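Local coordinates for protein aminotransferase (Bacillus subtilis, PDB 6L1O) that is a pyridoxal-phosphate-dependent aminotransferase encoded in the operon for biosynthesis of the dipeptide antibiotic bacilysin, at residues R301-W315 with I368-V381. Sequence-based numbering, arbitrary orientation.
Sequences RIDFFTALCEKELGW and ISMVSKQEDLREFV
Phe305 and Met370 meet in the hydrophobic core of the small C-terminal domain of this fold-type I aminotransferase, where helix 289-313 packs against strand 365-369 and the helix 374-385 that follows it. The two short helical segments run nearly parallel, at 17°, with axes 10.1 Å apart. With CG anti to the backbone N (chi1 -178°), the Phe305 ring reaches across toward strand 365-369 and helix 374-385. Its CB lies 3.7 Å from Met370 SD. CG and CD2 lie under Met370 SD and CE; the methyl CE sits over one ring face, 3.8 Å from the centroid of the Phe305 ring, a CH-pi contact within a Met-aromatic pair. Cys309 SG lies against the opposite face. Phe305 CD1 leans on Leu377 CB, Phe305 CE1 approaches Phe380 CD2 at 3.6 Å, Phe305 CE2 meets Met370 CE and Ile368 CG2, and the tip CZ touches Ile368 CG2 and Phe380 CE2, contacts that bring both strand and helix against the ring.

Val381 is a knob in a hole of Leu308, Cys309, Glu312 and Leu313, its CG1 3.7 Å from Glu312 CB. Nearer the surface, the edge of Phe304 stands over a face of the Arg378 guanidinium, whose NE makes a salt bridge to Glu375 through long, weak hydrogen bonds.

At the end nearer the cofactor, Arg301 CB and CG rest on Leu377 CD1, and Ser372 O lies over one guanidinium face. Asp43 forms a salt bridge with NH1, which also donates a nearly straight hydrogen bond (170°) to Met370 O, 3.1 Å from Arg301 NH1 and in the guanidinium plane.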
loop_
_atom_site.group_PDB
_atom_site.type_symbol
_atom_site.label_atom_id
_atom_site.label_comp_id
_atom_site.label_asym_id
_atom_site.label_seq_id
_atom_site.Cartn_x
_atom_site.Cartn_y
_atom_site.Cartn_z
ATOM N N ARG B 301 -0.726 27.723 -19.714
ATOM C CA ARG B 301 -1.902 27.941 -18.874
ATOM C C ARG B 301 -1.570 28.994 -17.836
ATOM O O ARG B 301 -2.350 29.877 -17.601
ATOM C CB ARG B 301 -2.366 26.637 -18.190
ATOM C CG ARG B 301 -3.023 25.673 -19.148
ATOM C CD ARG B 301 -3.318 24.351 -18.479
ATOM N NE ARG B 301 -3.929 23.399 -19.418
ATOM C CZ ARG B 301 -4.294 22.170 -19.099
ATOM N NH1 ARG B 301 -4.180 21.726 -17.836
ATOM N NH2 ARG B 301 -4.860 21.422 -19.995
ATOM N N ILE B 302 -0.386 28.889 -17.235
ATOM C CA ILE B 302 0.096 29.848 -16.264
ATOM C C ILE B 302 0.159 31.258 -16.850
ATOM O O ILE B 302 -0.367 32.214 -16.253
ATOM C CB ILE B 302 1.476 29.453 -15.730
ATOM C CG1 ILE B 302 1.321 28.271 -14.767
ATOM C CG2 ILE B 302 2.156 30.637 -15.039
ATOM C CD1 ILE B 302 2.656 27.586 -14.488
ATOM N N ASP B 303 0.750 31.375 -18.022
ATOM C CA ASP B 303 0.834 32.662 -18.705
ATOM C C ASP B 303 -0.540 33.224 -19.075
ATOM O O ASP B 303 -0.826 34.407 -18.790
ATOM C CB ASP B 303 1.720 32.554 -19.923
ATOM C CG ASP B 303 3.184 32.361 -19.568
ATOM O OD1 ASP B 303 3.544 32.296 -18.368
ATOM O OD2 ASP B 303 4.000 32.258 -20.498
ATOM N N PHE B 304 -1.368 32.402 -19.699
ATOM C CA PHE B 304 -2.765 32.756 -20.003
ATOM C C PHE B 304 -3.570 33.233 -18.784
ATOM O O PHE B 304 -4.232 34.300 -18.832
ATOM C CB PHE B 304 -3.471 31.576 -20.618
ATOM C CG PHE B 304 -4.946 31.787 -20.857
ATOM C CD1 PHE B 304 -5.389 32.578 -21.928
ATOM C CD2 PHE B 304 -5.888 31.213 -20.019
ATOM C CE1 PHE B 304 -6.755 32.747 -22.162
ATOM C CE2 PHE B 304 -7.241 31.396 -20.221
ATOM C CZ PHE B 304 -7.667 32.165 -21.314
ATOM N N PHE B 305 -3.556 32.411 -17.732
ATOM C CA PHE B 305 -4.300 32.647 -16.535
ATOM C C PHE B 305 -3.842 33.881 -15.763
ATOM O O PHE B 305 -4.662 34.681 -15.299
ATOM C CB PHE B 305 -4.171 31.430 -15.583
ATOM C CG PHE B 305 -4.968 31.553 -14.310
ATOM C CD1 PHE B 305 -6.367 31.354 -14.311
ATOM C CD2 PHE B 305 -4.342 31.865 -13.128
ATOM C CE1 PHE B 305 -7.101 31.471 -13.140
ATOM C CE2 PHE B 305 -5.067 32.003 -11.957
ATOM C CZ PHE B 305 -6.426 31.791 -11.950
ATOM N N THR B 306 -2.568 34.013 -15.533
ATOM C CA THR B 306 -2.081 35.159 -14.735
ATOM C C THR B 306 -2.301 36.499 -15.520
ATOM O O THR B 306 -2.621 37.565 -14.946
ATOM C CB THR B 306 -0.626 35.010 -14.305
ATOM O OG1 THR B 306 0.205 34.758 -15.429
ATOM C CG2 THR B 306 -0.462 33.842 -13.276
ATOM N N ALA B 307 -2.160 36.437 -16.830
ATOM C CA ALA B 307 -2.411 37.646 -17.653
ATOM C C ALA B 307 -3.869 38.027 -17.601
ATOM O O ALA B 307 -4.214 39.208 -17.549
ATOM C CB ALA B 307 -1.929 37.417 -19.084
ATOM N N LEU B 308 -4.753 37.030 -17.576
ATOM C CA LEU B 308 -6.179 37.240 -17.595
ATOM C C LEU B 308 -6.685 37.758 -16.227
ATOM O O LEU B 308 -7.537 38.688 -16.174
ATOM C CB LEU B 308 -6.905 35.972 -17.933
ATOM C CG LEU B 308 -8.344 36.050 -18.343
ATOM C CD1 LEU B 308 -8.470 36.850 -19.650
ATOM C CD2 LEU B 308 -8.919 34.627 -18.513
ATOM N N CYS B 309 -6.157 37.178 -15.145
ATOM C CA CYS B 309 -6.437 37.666 -13.794
ATOM C C CYS B 309 -6.044 39.144 -13.645
ATOM O O CYS B 309 -6.821 39.914 -13.102
ATOM C CB CYS B 309 -5.754 36.822 -12.729
ATOM S SG CYS B 309 -6.595 35.230 -12.517
ATOM N N GLU B 310 -4.859 39.511 -14.130
ATOM C CA GLU B 310 -4.382 40.886 -14.011
ATOM C C GLU B 310 -5.285 41.868 -14.805
ATOM O O GLU B 310 -5.783 42.829 -14.220
ATOM C CB GLU B 310 -2.939 41.023 -14.447
ATOM C CG GLU B 310 -2.393 42.427 -14.163
ATOM C CD GLU B 310 -0.879 42.485 -13.995
ATOM O OE1 GLU B 310 -0.171 41.584 -14.504
ATOM O OE2 GLU B 310 -0.384 43.439 -13.343
ATOM N N LYS B 311 -5.535 41.562 -16.089
ATOM C CA LYS B 311 -6.339 42.394 -16.954
ATOM C C LYS B 311 -7.765 42.505 -16.512
ATOM O O LYS B 311 -8.305 43.628 -16.498
ATOM C CB LYS B 311 -6.325 41.899 -18.430
ATOM N N GLU B 312 -8.392 41.371 -16.184
ATOM C CA GLU B 312 -9.805 41.323 -15.922
ATOM C C GLU B 312 -10.184 41.659 -14.478
ATOM O O GLU B 312 -11.228 42.269 -14.212
ATOM C CB GLU B 312 -10.401 39.984 -16.314
ATOM C CG GLU B 312 -10.297 39.664 -17.794
ATOM C CD GLU B 312 -10.998 40.679 -18.695
ATOM O OE1 GLU B 312 -12.223 40.907 -18.509
ATOM O OE2 GLU B 312 -10.319 41.251 -19.581
ATOM N N LEU B 313 -9.363 41.222 -13.554
ATOM C CA LEU B 313 -9.699 41.340 -12.111
ATOM C C LEU B 313 -8.854 42.371 -11.422
ATOM O O LEU B 313 -9.190 42.776 -10.298
ATOM C CB LEU B 313 -9.523 40.003 -11.406
ATOM C CG LEU B 313 -10.258 38.819 -11.970
ATOM C CD1 LEU B 313 -9.842 37.530 -11.262
ATOM C CD2 LEU B 313 -11.755 39.023 -11.880
ATOM N N GLY B 314 -7.735 42.772 -12.036
ATOM C CA GLY B 314 -6.730 43.540 -11.302
ATOM C C GLY B 314 -6.004 42.720 -10.233
ATOM O O GLY B 314 -5.463 43.268 -9.275
ATOM N N TRP B 315 -5.989 41.389 -10.410
ATOM C CA TRP B 315 -5.351 40.452 -9.451
ATOM C C TRP B 315 -3.947 40.065 -9.923
ATOM O O TRP B 315 -3.796 39.195 -10.777
ATOM C CB TRP B 315 -6.216 39.205 -9.271
ATOM C CG TRP B 315 -5.893 38.350 -8.068
ATOM C CD1 TRP B 315 -4.946 38.606 -7.108
ATOM C CD2 TRP B 315 -6.553 37.168 -7.674
ATOM N NE1 TRP B 315 -4.977 37.620 -6.141
ATOM C CE2 TRP B 315 -5.962 36.734 -6.461
ATOM C CE3 TRP B 315 -7.604 36.404 -8.220
ATOM C CZ2 TRP B 315 -6.359 35.589 -5.816
ATOM C CZ3 TRP B 315 -7.991 35.232 -7.559
ATOM C CH2 TRP B 315 -7.371 34.853 -6.371
ATOM N N ILE B 368 -3.762 27.859 -6.447
ATOM C CA ILE B 368 -4.651 27.776 -7.602
ATOM C C ILE B 368 -3.969 26.880 -8.624
ATOM O O ILE B 368 -2.823 27.098 -8.953
ATOM C CB ILE B 368 -4.924 29.171 -8.234
ATOM C CG1 ILE B 368 -5.426 30.190 -7.199
ATOM C CG2 ILE B 368 -5.937 29.088 -9.379
ATOM C CD1 ILE B 368 -5.742 31.561 -7.808
ATOM N N SER B 369 -4.630 25.817 -9.035
ATOM C CA SER B 369 -3.885 24.827 -9.831
ATOM C C SER B 369 -4.247 24.954 -11.277
ATOM O O SER B 369 -5.411 25.197 -11.613
ATOM C CB SER B 369 -4.142 23.408 -9.355
ATOM O OG SER B 369 -5.504 23.241 -9.197
ATOM N N MET B 370 -3.279 24.708 -12.110
ATOM C CA MET B 370 -3.443 24.922 -13.547
ATOM C C MET B 370 -3.669 23.564 -14.257
ATOM O O MET B 370 -3.283 23.393 -15.405
ATOM C CB MET B 370 -2.256 25.606 -14.111
ATOM C CG MET B 370 -1.968 26.981 -13.549
ATOM S SD MET B 370 -3.164 28.203 -14.029
ATOM C CE MET B 370 -4.163 28.297 -12.571
ATOM N N VAL B 371 -4.316 22.645 -13.569
ATOM C CA VAL B 371 -4.704 21.339 -14.159
ATOM C C VAL B 371 -6.153 21.378 -14.635
ATOM O O VAL B 371 -6.932 20.486 -14.365
ATOM C CB VAL B 371 -4.469 20.150 -13.164
ATOM C CG1 VAL B 371 -2.995 19.897 -12.970
ATOM C CG2 VAL B 371 -5.204 20.332 -11.829
ATOM N N SER B 372 -6.508 22.423 -15.365
ATOM C CA SER B 372 -7.789 22.540 -15.970
ATOM C C SER B 372 -7.645 23.169 -17.357
ATOM O O SER B 372 -6.685 23.960 -17.651
ATOM C CB SER B 372 -8.698 23.398 -15.098
ATOM O OG SER B 372 -9.228 22.689 -14.015
ATOM N N LYS B 373 -8.612 22.861 -18.199
ATOM C CA LYS B 373 -8.556 23.312 -19.611
ATOM C C LYS B 373 -8.707 24.853 -19.717
ATOM O O LYS B 373 -9.285 25.478 -18.840
ATOM C CB LYS B 373 -9.658 22.577 -20.398
ATOM C CG LYS B 373 -11.085 23.040 -20.089
ATOM C CD LYS B 373 -12.195 22.157 -20.666
ATOM C CE LYS B 373 -12.312 20.844 -19.880
ATOM N NZ LYS B 373 -13.524 20.076 -20.224
ATOM N N GLN B 374 -8.214 25.433 -20.806
ATOM C CA GLN B 374 -8.261 26.892 -21.025
ATOM C C GLN B 374 -9.604 27.568 -20.684
ATOM O O GLN B 374 -9.655 28.595 -19.996
ATOM C CB GLN B 374 -7.897 27.213 -22.488
ATOM C CG GLN B 374 -8.417 28.573 -22.987
ATOM C CD GLN B 374 -8.148 28.794 -24.487
ATOM O OE1 GLN B 374 -7.077 28.495 -24.967
ATOM N NE2 GLN B 374 -9.142 29.311 -25.219
ATOM N N GLU B 375 -10.690 27.008 -21.193
ATOM C CA GLU B 375 -12.005 27.625 -21.003
ATOM C C GLU B 375 -12.530 27.521 -19.553
ATOM O O GLU B 375 -13.331 28.366 -19.102
ATOM C CB GLU B 375 -13.003 27.086 -22.000
ATOM C CG GLU B 375 -12.704 27.529 -23.449
ATOM C CD GLU B 375 -12.716 29.055 -23.654
ATOM O OE1 GLU B 375 -13.604 29.739 -23.058
ATOM O OE2 GLU B 375 -11.791 29.590 -24.369
ATOM N N ASP B 376 -12.088 26.517 -18.818
ATOM C CA ASP B 376 -12.363 26.466 -17.378
ATOM C C ASP B 376 -11.572 27.560 -16.646
ATOM O O ASP B 376 -12.101 28.222 -15.781
ATOM C CB ASP B 376 -11.998 25.099 -16.792
ATOM C CG ASP B 376 -13.034 24.012 -17.093
ATOM O OD1 ASP B 376 -14.082 24.297 -17.725
ATOM O OD2 ASP B 376 -12.772 22.841 -16.717
ATOM N N LEU B 377 -10.325 27.775 -17.072
ATOM C CA LEU B 377 -9.540 28.872 -16.536
ATOM C C LEU B 377 -10.220 30.213 -16.843
ATOM O O LEU B 377 -10.264 31.124 -15.991
ATOM C CB LEU B 377 -8.113 28.841 -17.057
ATOM C CG LEU B 377 -7.292 27.548 -16.779
ATOM C CD1 LEU B 377 -5.879 27.637 -17.335
ATOM C CD2 LEU B 377 -7.225 27.269 -15.274
ATOM N N ARG B 378 -10.780 30.338 -18.045
ATOM C CA ARG B 378 -11.431 31.569 -18.416
ATOM C C ARG B 378 -12.692 31.800 -17.635
ATOM O O ARG B 378 -12.957 32.943 -17.189
ATOM C CB ARG B 378 -11.724 31.644 -19.904
ATOM C CG ARG B 378 -12.212 33.051 -20.331
ATOM C CD ARG B 378 -12.690 33.082 -21.769
ATOM N NE ARG B 378 -11.694 32.506 -22.682
ATOM C CZ ARG B 378 -10.672 33.153 -23.230
ATOM N NH1 ARG B 378 -10.455 34.427 -22.945
ATOM N NH2 ARG B 378 -9.857 32.507 -24.068
ATOM N N GLU B 379 -13.492 30.775 -17.505
ATOM C CA GLU B 379 -14.776 30.857 -16.803
ATOM C C GLU B 379 -14.582 31.172 -15.279
ATOM O O GLU B 379 -15.323 31.956 -14.708
ATOM C CB GLU B 379 -15.543 29.548 -17.002
ATOM C CG GLU B 379 -16.918 29.448 -16.351
ATOM C CD GLU B 379 -17.937 30.452 -16.837
ATOM O OE1 GLU B 379 -17.761 31.054 -17.933
ATOM O OE2 GLU B 379 -18.938 30.641 -16.082
ATOM N N PHE B 380 -13.512 30.644 -14.687
ATOM C CA PHE B 380 -13.100 31.015 -13.318
ATOM C C PHE B 380 -12.954 32.551 -13.203
ATOM O O PHE B 380 -13.591 33.200 -12.344
ATOM C CB PHE B 380 -11.757 30.302 -12.989
ATOM C CG PHE B 380 -11.195 30.640 -11.650
ATOM C CD1 PHE B 380 -11.552 29.889 -10.520
ATOM C CD2 PHE B 380 -10.289 31.683 -11.503
ATOM C CE1 PHE B 380 -11.017 30.187 -9.275
ATOM C CE2 PHE B 380 -9.740 31.981 -10.258
ATOM C CZ PHE B 380 -10.099 31.235 -9.154
ATOM N N VAL B 381 -12.226 33.139 -14.140
ATOM C CA VAL B 381 -12.032 34.584 -14.119
ATOM C C VAL B 381 -13.347 35.342 -14.395
ATOM O O VAL B 381 -13.666 36.317 -13.695
ATOM C CB VAL B 381 -10.960 35.028 -15.086
ATOM C CG1 VAL B 381 -10.930 36.547 -15.203
ATOM C CG2 VAL B 381 -9.608 34.505 -14.641
#